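Long-range contact in ribonucleoside-diphosphate reductase, alpha chain (Actinobacillus ureae ATCC 25976, PDB 6DQX), which probably reduces ribonucleoside diphosphates to deoxyribonucleotides as the catalytic subunit of a class Id ribonucleotide reductase: residues M80-W92 / C290-E302. Residues are numbered along the deposited sequence; the frame is centred on the assembly and turned at random.
Sequences MARGYFSLSSPIW and CCLSSMNLLYFDE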
ATOM      1  N   MET A  80      32.876 -18.009  19.467  1.00 14.72           N
ATOM      2  CA  MET A  80      32.916 -16.587  19.122  1.00 15.64           C
ATOM      3  C   MET A  80      34.309 -16.011  19.313  1.00 14.85           C
ATOM      4  O   MET A  80      34.835 -15.282  18.434  1.00 14.34           O
ATOM      5  CB  MET A  80      31.881 -15.772  19.928  1.00 16.34           C
ATOM      6  CG  MET A  80      30.430 -16.044  19.562  1.00 17.67           C
ATOM      7  SD  MET A  80      29.954 -15.377  17.957  1.00 17.93           S
ATOM      8  CE  MET A  80      29.850 -13.633  18.361  1.00 19.28           C
ATOM      9  N   ALA A  81      34.885 -16.291  20.482  1.00 14.88           N
ATOM     10  CA  ALA A  81      36.246 -15.829  20.837  1.00 15.56           C
ATOM     11  C   ALA A  81      37.323 -16.242  19.831  1.00 15.83           C
ATOM     12  O   ALA A  81      38.207 -15.454  19.511  1.00 15.03           O
ATOM     13  CB  ALA A  81      36.616 -16.291  22.252  1.00 15.61           C
ATOM     14  N   ARG A  82      37.218 -17.461  19.288  1.00 16.40           N
ATOM     15  CA  ARG A  82      38.184 -17.943  18.305  1.00 17.14           C
ATOM     16  C   ARG A  82      37.961 -17.432  16.884  1.00 16.90           C
ATOM     17  O   ARG A  82      38.795 -17.693  16.016  1.00 16.59           O
ATOM     18  CB  ARG A  82      38.229 -19.474  18.306  1.00 18.16           C
ATOM     19  CG  ARG A  82      38.574 -20.126  19.646  1.00 19.34           C
ATOM     20  CD  ARG A  82      39.717 -19.438  20.395  1.00 20.01           C
ATOM     21  NE  ARG A  82      40.960 -19.547  19.665  1.00 21.44           N
ATOM     22  CZ  ARG A  82      41.997 -18.715  19.747  1.00 22.08           C
ATOM     23  NH1 ARG A  82      41.974 -17.639  20.543  1.00 24.12           N
ATOM     24  NH2 ARG A  82      43.063 -18.953  18.997  1.00 21.34           N
ATOM     25  N   GLY A  83      36.852 -16.715  16.639  1.00 15.85           N
ATOM     26  CA  GLY A  83      36.586 -16.143  15.322  1.00 15.07           C
ATOM     27  C   GLY A  83      35.920 -17.136  14.361  1.00 14.85           C
ATOM     28  O   GLY A  83      35.992 -16.954  13.151  1.00 14.43           O
ATOM     29  N   TYR A  84      35.266 -18.170  14.899  1.00 14.76           N
ATOM     30  CA  TYR A  84      34.653 -19.209  14.052  1.00 15.08           C
ATOM     31  C   TYR A  84      33.277 -18.849  13.517  1.00 15.53           C
ATOM     32  O   TYR A  84      32.855 -19.474  12.543  1.00 16.63           O
ATOM     33  CB  TYR A  84      34.495 -20.521  14.818  1.00 14.70           C
ATOM     34  CG  TYR A  84      35.775 -21.149  15.340  1.00 15.27           C
ATOM     35  CD1 TYR A  84      37.032 -20.770  14.869  1.00 15.56           C
ATOM     36  CD2 TYR A  84      35.710 -22.155  16.279  1.00 15.53           C
ATOM     37  CE1 TYR A  84      38.182 -21.363  15.349  1.00 15.99           C
ATOM     38  CE2 TYR A  84      36.863 -22.772  16.755  1.00 16.40           C
ATOM     39  CZ  TYR A  84      38.087 -22.369  16.290  1.00 16.81           C
ATOM     40  OH  TYR A  84      39.235 -22.980  16.774  1.00 18.52           O
ATOM     41  N   PHE A  85      32.576 -17.926  14.189  1.00 15.24           N
ATOM     42  CA  PHE A  85      31.151 -17.575  13.935  1.00 15.73           C
ATOM     43  C   PHE A  85      30.976 -16.139  13.545  1.00 16.49           C
ATOM     44  O   PHE A  85      31.474 -15.246  14.224  1.00 17.16           O
ATOM     45  CB  PHE A  85      30.288 -17.668  15.214  1.00 15.36           C
ATOM     46  CG  PHE A  85      30.093 -19.034  15.760  1.00 14.79           C
ATOM     47  CD1 PHE A  85      30.383 -20.178  15.031  1.00 14.28           C
ATOM     48  CD2 PHE A  85      29.555 -19.179  17.037  1.00 14.63           C
ATOM     49  CE1 PHE A  85      30.185 -21.417  15.583  1.00 14.05           C
ATOM     50  CE2 PHE A  85      29.346 -20.423  17.587  1.00 14.19           C
ATOM     51  CZ  PHE A  85      29.668 -21.551  16.854  1.00 14.10           C
ATOM     52  N   SER A  86      30.167 -15.905  12.528  1.00 16.56           N
ATOM     53  CA  SER A  86      29.608 -14.590  12.262  1.00 17.48           C
ATOM     54  C   SER A  86      28.109 -14.703  12.522  1.00 17.23           C
ATOM     55  O   SER A  86      27.500 -15.685  12.141  1.00 16.23           O
ATOM     56  CB  SER A  86      29.879 -14.211  10.808  1.00 18.75           C
ATOM     57  OG  SER A  86      29.004 -13.205  10.349  1.00 21.29           O
ATOM     58  N   LEU A  87      27.525 -13.688  13.165  1.00 16.17           N
ATOM     59  CA  LEU A  87      26.093 -13.644  13.440  1.00 16.52           C
ATOM     60  C   LEU A  87      25.470 -12.602  12.538  1.00 16.47           C
ATOM     61  O   LEU A  87      26.125 -11.606  12.175  1.00 16.60           O
ATOM     62  CB  LEU A  87      25.816 -13.291  14.907  1.00 16.81           C
ATOM     63  CG  LEU A  87      26.601 -14.068  15.956  1.00 17.10           C
ATOM     64  CD1 LEU A  87      26.180 -13.602  17.325  1.00 18.07           C
ATOM     65  CD2 LEU A  87      26.394 -15.560  15.800  1.00 17.19           C
ATOM     66  N   SER A  88      24.215 -12.825  12.167  1.00 16.16           N
ATOM     67  CA  SER A  88      23.522 -11.922  11.255  1.00 16.57           C
ATOM     68  C   SER A  88      23.240 -10.592  11.946  1.00 16.94           C
ATOM     69  O   SER A  88      23.160 -10.521  13.184  1.00 15.55           O
ATOM     70  CB  SER A  88      22.200 -12.518  10.786  1.00 16.24           C
ATOM     71  OG  SER A  88      21.263 -12.501  11.843  1.00 15.99           O
ATOM     72  N   SER A  89      23.051  -9.555  11.139  1.00 18.30           N
ATOM     73  CA  SER A  89      22.757  -8.236  11.710  1.00 18.35           C
ATOM     74  C   SER A  89      21.439  -8.190  12.495  1.00 18.17           C
ATOM     75  O   SER A  89      21.413  -7.553  13.530  1.00 17.61           O
ATOM     76  CB  SER A  89      22.881  -7.107  10.681  1.00 20.08           C
ATOM     77  OG  SER A  89      21.929  -7.196   9.673  1.00 23.82           O
ATOM     78  N   PRO A  90      20.360  -8.876  12.035  1.00 17.27           N
ATOM     79  CA  PRO A  90      19.169  -8.945  12.894  1.00 17.25           C
ATOM     80  C   PRO A  90      19.397  -9.614  14.257  1.00 16.86           C
ATOM     81  O   PRO A  90      18.793  -9.216  15.243  1.00 17.15           O
ATOM     82  CB  PRO A  90      18.167  -9.745  12.047  1.00 17.97           C
ATOM     83  CG  PRO A  90      18.588  -9.502  10.640  1.00 17.83           C
ATOM     84  CD  PRO A  90      20.089  -9.492  10.720  1.00 18.16           C
ATOM     85  N   ILE A  91      20.270 -10.623  14.316  1.00 15.68           N
ATOM     86  CA  ILE A  91      20.602 -11.274  15.580  1.00 15.53           C
ATOM     87  C   ILE A  91      21.401 -10.317  16.484  1.00 15.69           C
ATOM     88  O   ILE A  91      21.066 -10.144  17.669  1.00 17.69           O
ATOM     89  CB  ILE A  91      21.351 -12.614  15.313  1.00 15.38           C
ATOM     90  CG1 ILE A  91      20.344 -13.625  14.738  1.00 15.25           C
ATOM     91  CG2 ILE A  91      22.022 -13.131  16.584  1.00 15.12           C
ATOM     92  CD1 ILE A  91      20.935 -14.856  14.059  1.00 14.99           C
ATOM     93  N   TRP A  92      22.426  -9.689  15.927  1.00 15.63           N
ATOM     94  CA  TRP A  92      23.216  -8.673  16.663  1.00 16.21           C
ATOM     95  C   TRP A  92      22.283  -7.595  17.189  1.00 16.84           C
ATOM     96  O   TRP A  92      22.400  -7.163  18.346  1.00 18.01           O
ATOM     97  CB  TRP A  92      24.257  -7.993  15.775  1.00 16.65           C
ATOM     98  CG  TRP A  92      25.587  -8.642  15.732  1.00 17.47           C
ATOM     99  CD1 TRP A  92      26.103  -9.389  14.699  1.00 18.24           C
ATOM    100  CD2 TRP A  92      26.597  -8.605  16.745  1.00 18.33           C
ATOM    101  NE1 TRP A  92      27.369  -9.830  15.022  1.00 17.88           N
ATOM    102  CE2 TRP A  92      27.695  -9.363  16.267  1.00 18.58           C
ATOM    103  CE3 TRP A  92      26.681  -8.016  18.010  1.00 19.22           C
ATOM    104  CZ2 TRP A  92      28.861  -9.543  17.011  1.00 19.06           C
ATOM    105  CZ3 TRP A  92      27.850  -8.181  18.744  1.00 19.40           C
ATOM    106  CH2 TRP A  92      28.921  -8.944  18.247  1.00 18.53           C
ATOM    107  N   CYS A 290      13.465 -17.215   7.529  1.00 15.19           N
ATOM    108  CA  CYS A 290      14.670 -17.995   7.848  1.00 16.60           C
ATOM    109  C   CYS A 290      15.629 -17.102   8.623  1.00 17.61           C
ATOM    110  O   CYS A 290      15.543 -15.883   8.551  1.00 18.83           O
ATOM    111  CB  CYS A 290      15.309 -18.472   6.541  1.00 17.08           C
ATOM    112  SG  CYS A 290      16.503 -19.807   6.715  1.00 19.42           S
ATOM    113  N   CYS A 291      16.533 -17.694   9.373  1.00 17.90           N
ATOM    114  CA  CYS A 291      17.557 -16.918  10.049  1.00 18.30           C
ATOM    115  C   CYS A 291      18.893 -17.465   9.641  1.00 17.97           C
ATOM    116  O   CYS A 291      18.990 -18.583   9.120  1.00 18.23           O
ATOM    117  CB  CYS A 291      17.397 -16.955  11.544  1.00 20.60           C
ATOM    118  SG  CYS A 291      17.424 -18.602  12.224  1.00 22.88           S
ATOM    119  N   LEU A 292      19.915 -16.674   9.853  1.00 15.82           N
ATOM    120  CA  LEU A 292      21.232 -17.040   9.369  1.00 16.03           C
ATOM    121  C   LEU A 292      22.305 -16.661  10.331  1.00 14.19           C
ATOM    122  O   LEU A 292      22.153 -15.764  11.154  1.00 13.08           O
ATOM    123  CB  LEU A 292      21.499 -16.437   7.995  1.00 18.20           C
ATOM    124  CG  LEU A 292      21.821 -14.967   7.789  1.00 20.18           C
ATOM    125  CD1 LEU A 292      23.293 -14.655   8.035  1.00 21.02           C
ATOM    126  CD2 LEU A 292      21.455 -14.507   6.373  1.00 21.82           C
ATOM    127  N   SER A 293      23.393 -17.401  10.220  1.00 12.47           N
ATOM    128  CA  SER A 293      24.665 -17.049  10.791  1.00 12.06           C
ATOM    129  C   SER A 293      25.654 -17.913   9.995  1.00 11.70           C
ATOM    130  O   SER A 293      25.223 -18.750   9.196  1.00 11.57           O
ATOM    131  CB  SER A 293      24.709 -17.310  12.299  1.00 12.10           C
ATOM    132  OG  SER A 293      23.989 -16.333  13.038  1.00 12.85           O
ATOM    133  N   SER A 294      26.940 -17.665  10.159  1.00 11.48           N
ATOM    134  CA  SER A 294      27.943 -18.165   9.194  1.00 12.30           C
ATOM    135  C   SER A 294      29.211 -18.687   9.846  1.00 11.51           C
ATOM    136  O   SER A 294      29.725 -18.107  10.814  1.00 12.21           O
ATOM    137  CB  SER A 294      28.321 -17.066   8.202  1.00 13.01           C
ATOM    138  OG  SER A 294      27.165 -16.314   7.788  1.00 15.71           O
ATOM    139  N   MET A 295      29.699 -19.789   9.299  1.00 11.37           N
ATOM    140  CA  MET A 295      30.980 -20.349   9.717  1.00 11.48           C
ATOM    141  C   MET A 295      32.134 -19.678   8.980  1.00 11.22           C
ATOM    142  O   MET A 295      32.079 -19.512   7.785  1.00 11.30           O
ATOM    143  CB  MET A 295      31.016 -21.848   9.444  1.00 11.65           C
ATOM    144  CG  MET A 295      30.059 -22.685  10.298  1.00 12.30           C
ATOM    145  SD  MET A 295      30.309 -22.622  12.072  1.00 12.99           S
ATOM    146  CE  MET A 295      32.002 -23.161  12.245  1.00 13.37           C
ATOM    147  N   ASN A 296      33.205 -19.354   9.708  1.00 11.14           N
ATOM    148  CA  ASN A 296      34.361 -18.702   9.126  1.00 11.06           C
ATOM    149  C   ASN A 296      35.289 -19.784   8.604  1.00 11.25           C
ATOM    150  O   ASN A 296      36.017 -20.416   9.385  1.00 10.96           O
ATOM    151  CB  ASN A 296      35.093 -17.877  10.180  1.00 10.94           C
ATOM    152  CG  ASN A 296      36.204 -17.040   9.608  1.00 11.32           C
ATOM    153  OD1 ASN A 296      36.520 -17.121   8.429  1.00 11.91           O
ATOM    154  ND2 ASN A 296      36.865 -16.259  10.477  1.00 12.32           N
ATOM    155  N   LEU A 297      35.287 -19.953   7.292  1.00 11.38           N
ATOM    156  CA  LEU A 297      36.112 -20.999   6.656  1.00 12.31           C
ATOM    157  C   LEU A 297      37.613 -20.757   6.758  1.00 13.00           C
ATOM    158  O   LEU A 297      38.398 -21.705   6.575  1.00 12.05           O
ATOM    159  CB  LEU A 297      35.731 -21.162   5.203  1.00 12.71           C
ATOM    160  CG  LEU A 297      34.264 -21.498   4.928  1.00 12.25           C
ATOM    161  CD1 LEU A 297      34.059 -21.787   3.462  1.00 12.37           C
ATOM    162  CD2 LEU A 297      33.720 -22.644   5.770  1.00 12.09           C
ATOM    163  N   LEU A 298      38.042 -19.526   7.069  1.00 13.68           N
ATOM    164  CA  LEU A 298      39.472 -19.287   7.320  1.00 14.30           C
ATOM    165  C   LEU A 298      40.026 -20.279   8.338  1.00 14.54           C
ATOM    166  O   LEU A 298      41.192 -20.715   8.238  1.00 14.79           O
ATOM    167  CB  LEU A 298      39.704 -17.857   7.813  1.00 14.70           C
ATOM    168  CG  LEU A 298      41.139 -17.467   8.216  1.00 15.16           C
ATOM    169  CD1 LEU A 298      42.085 -17.719   7.060  1.00 15.55           C
ATOM    170  CD2 LEU A 298      41.183 -15.998   8.619  1.00 16.00           C
ATOM    171  N   TYR A 299      39.206 -20.637   9.323  1.00 14.36           N
ATOM    172  CA  TYR A 299      39.618 -21.532  10.386  1.00 14.89           C
ATOM    173  C   TYR A 299      39.105 -22.952  10.254  1.00 14.36           C
ATOM    174  O   TYR A 299      39.046 -23.678  11.243  1.00 14.46           O
ATOM    175  CB  TYR A 299      39.216 -20.904  11.736  1.00 15.49           C
ATOM    176  CG  TYR A 299      39.853 -19.554  11.967  1.00 15.83           C
ATOM    177  CD1 TYR A 299      41.241 -19.390  11.899  1.00 17.47           C
ATOM    178  CD2 TYR A 299      39.072 -18.418  12.239  1.00 16.18           C
ATOM    179  CE1 TYR A 299      41.830 -18.152  12.095  1.00 18.20           C
ATOM    180  CE2 TYR A 299      39.660 -17.171  12.427  1.00 17.05           C
ATOM    181  CZ  TYR A 299      41.033 -17.042  12.370  1.00 18.29           C
ATOM    182  OH  TYR A 299      41.618 -15.810  12.569  1.00 20.46           O
ATOM    183  N   PHE A 300      38.742 -23.370   9.038  1.00 14.85           N
ATOM    184  CA  PHE A 300      38.203 -24.723   8.815  1.00 15.67           C
ATOM    185  C   PHE A 300      39.056 -25.809   9.464  1.00 15.77           C
ATOM    186  O   PHE A 300      38.534 -26.697  10.159  1.00 15.65           O
ATOM    187  CB  PHE A 300      38.040 -25.017   7.321  1.00 15.65           C
ATOM    188  CG  PHE A 300      37.561 -26.415   7.032  1.00 15.87           C
ATOM    189  CD1 PHE A 300      36.250 -26.789   7.305  1.00 15.84           C
ATOM    190  CD2 PHE A 300      38.434 -27.373   6.521  1.00 16.14           C
ATOM    191  CE1 PHE A 300      35.814 -28.087   7.073  1.00 16.04           C
ATOM    192  CE2 PHE A 300      37.990 -28.668   6.281  1.00 15.99           C
ATOM    193  CZ  PHE A 300      36.689 -29.028   6.550  1.00 16.16           C
ATOM    194  N   ASP A 301      40.359 -25.720   9.259  1.00 16.67           N
ATOM    195  CA  ASP A 301      41.273 -26.754   9.779  1.00 18.49           C
ATOM    196  C   ASP A 301      41.362 -26.764  11.309  1.00 19.96           C
ATOM    197  O   ASP A 301      41.765 -27.783  11.890  1.00 20.55           O
ATOM    198  CB  ASP A 301      42.629 -26.655   9.087  1.00 19.35           C
ATOM    199  CG  ASP A 301      42.555 -27.138   7.658  1.00 19.64           C
ATOM    200  OD1 ASP A 301      41.913 -28.178   7.474  1.00 19.63           O
ATOM    201  OD2 ASP A 301      43.098 -26.498   6.730  1.00 20.36           O
ATOM    202  N   GLU A 302      40.975 -25.651  11.955  1.00 18.33           N
ATOM    203  CA  GLU A 302      40.773 -25.618  13.392  1.00 18.75           C
ATOM    204  C   GLU A 302      39.474 -26.229  13.863  1.00 17.99           C
ATOM    205  O   GLU A 302      39.489 -26.970  14.843  1.00 19.39           O
ATOM    206  CB  GLU A 302      40.858 -24.197  13.974  1.00 19.32           C
ATOM    207  CG  GLU A 302      42.189 -23.522  13.749  1.00 20.46           C
ATOM    208  CD  GLU A 302      42.310 -22.164  14.423  1.00 21.21           C
ATOM    209  OE1 GLU A 302      41.522 -21.849  15.341  1.00 20.87           O
ATOM    210  OE2 GLU A 302      43.235 -21.412  14.037  1.00 22.65           O
TER
HETATM  211  O   HOH W   1      42.226 -21.533  17.970  1.00 29.64           O
HETATM  212  O   HOH W   2      26.519 -14.016   9.357  1.00 13.11           O
HETATM  213  O   HOH W   3      19.007 -13.911  10.878  1.00 12.47           O
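Phe85 and Met295 lie side by side on one face of a two-strand antiparallel pairing and form a Met-aromatic contact. Met295 SD stands 4.8 Å from the centroid of the Phe85 ring and 75° off its normal, so the sulfur meets the edge. The methionine chain bends at chi2 and chi3 (-61° and -57°), which brings CE beside Tyr84 O. Leu312 of helix 308-327 also touches Phe85, placing this face against a helix.

The backbone evidence for the pairing is a bond from Ser86 N to Ser294 O (2.8 Å) and its return from Ser294 N to Ser86 O. On the opposite face a water lies 2.8 Å from Ser86 OG and 2.9 Å from Ser294 OG, linking the two hydroxyls. Beyond the strand, Ser88 OG caps helix 89-94 by accepting from Ile91 N, and a second water joins this hydroxyl to Leu292 N.

At the other end, the Schellman turn at Gly83 presents its carbonyl to Asn296. Asn296 ND2 donates to Gly83 O at 2.9 Å, almost in line with the C=O bond, while Asn296 OD1 accepts from Leu298 N in an Asx turn; the two bonds together limit the amide's rotation. Tyr84 crosses Tyr299 at about a right angle, Tyr84 CE1 lying 3.8 Å from Tyr299 CB. Tyr84 OH donates to the anti lone pair of Glu302 OE1 (2.9 Å), which a water bridges to Arg82 NH2. The salt bridges Arg82–Asp29 and Glu302–Arg27 extend this edge into the N-terminal segment.

The chemistry implies that strand 85-87 joins strand 288-296, the latter in the barrel-domain region, by Met-aromatic packing on the Phe85/Met295 face and by the Asn296 amide at the Gly83 turn. At the polar edge the tyrosine bond and water tie the segments, and Arg82 and Arg27 would probably stabilise the Glu302 carboxylate as an anion.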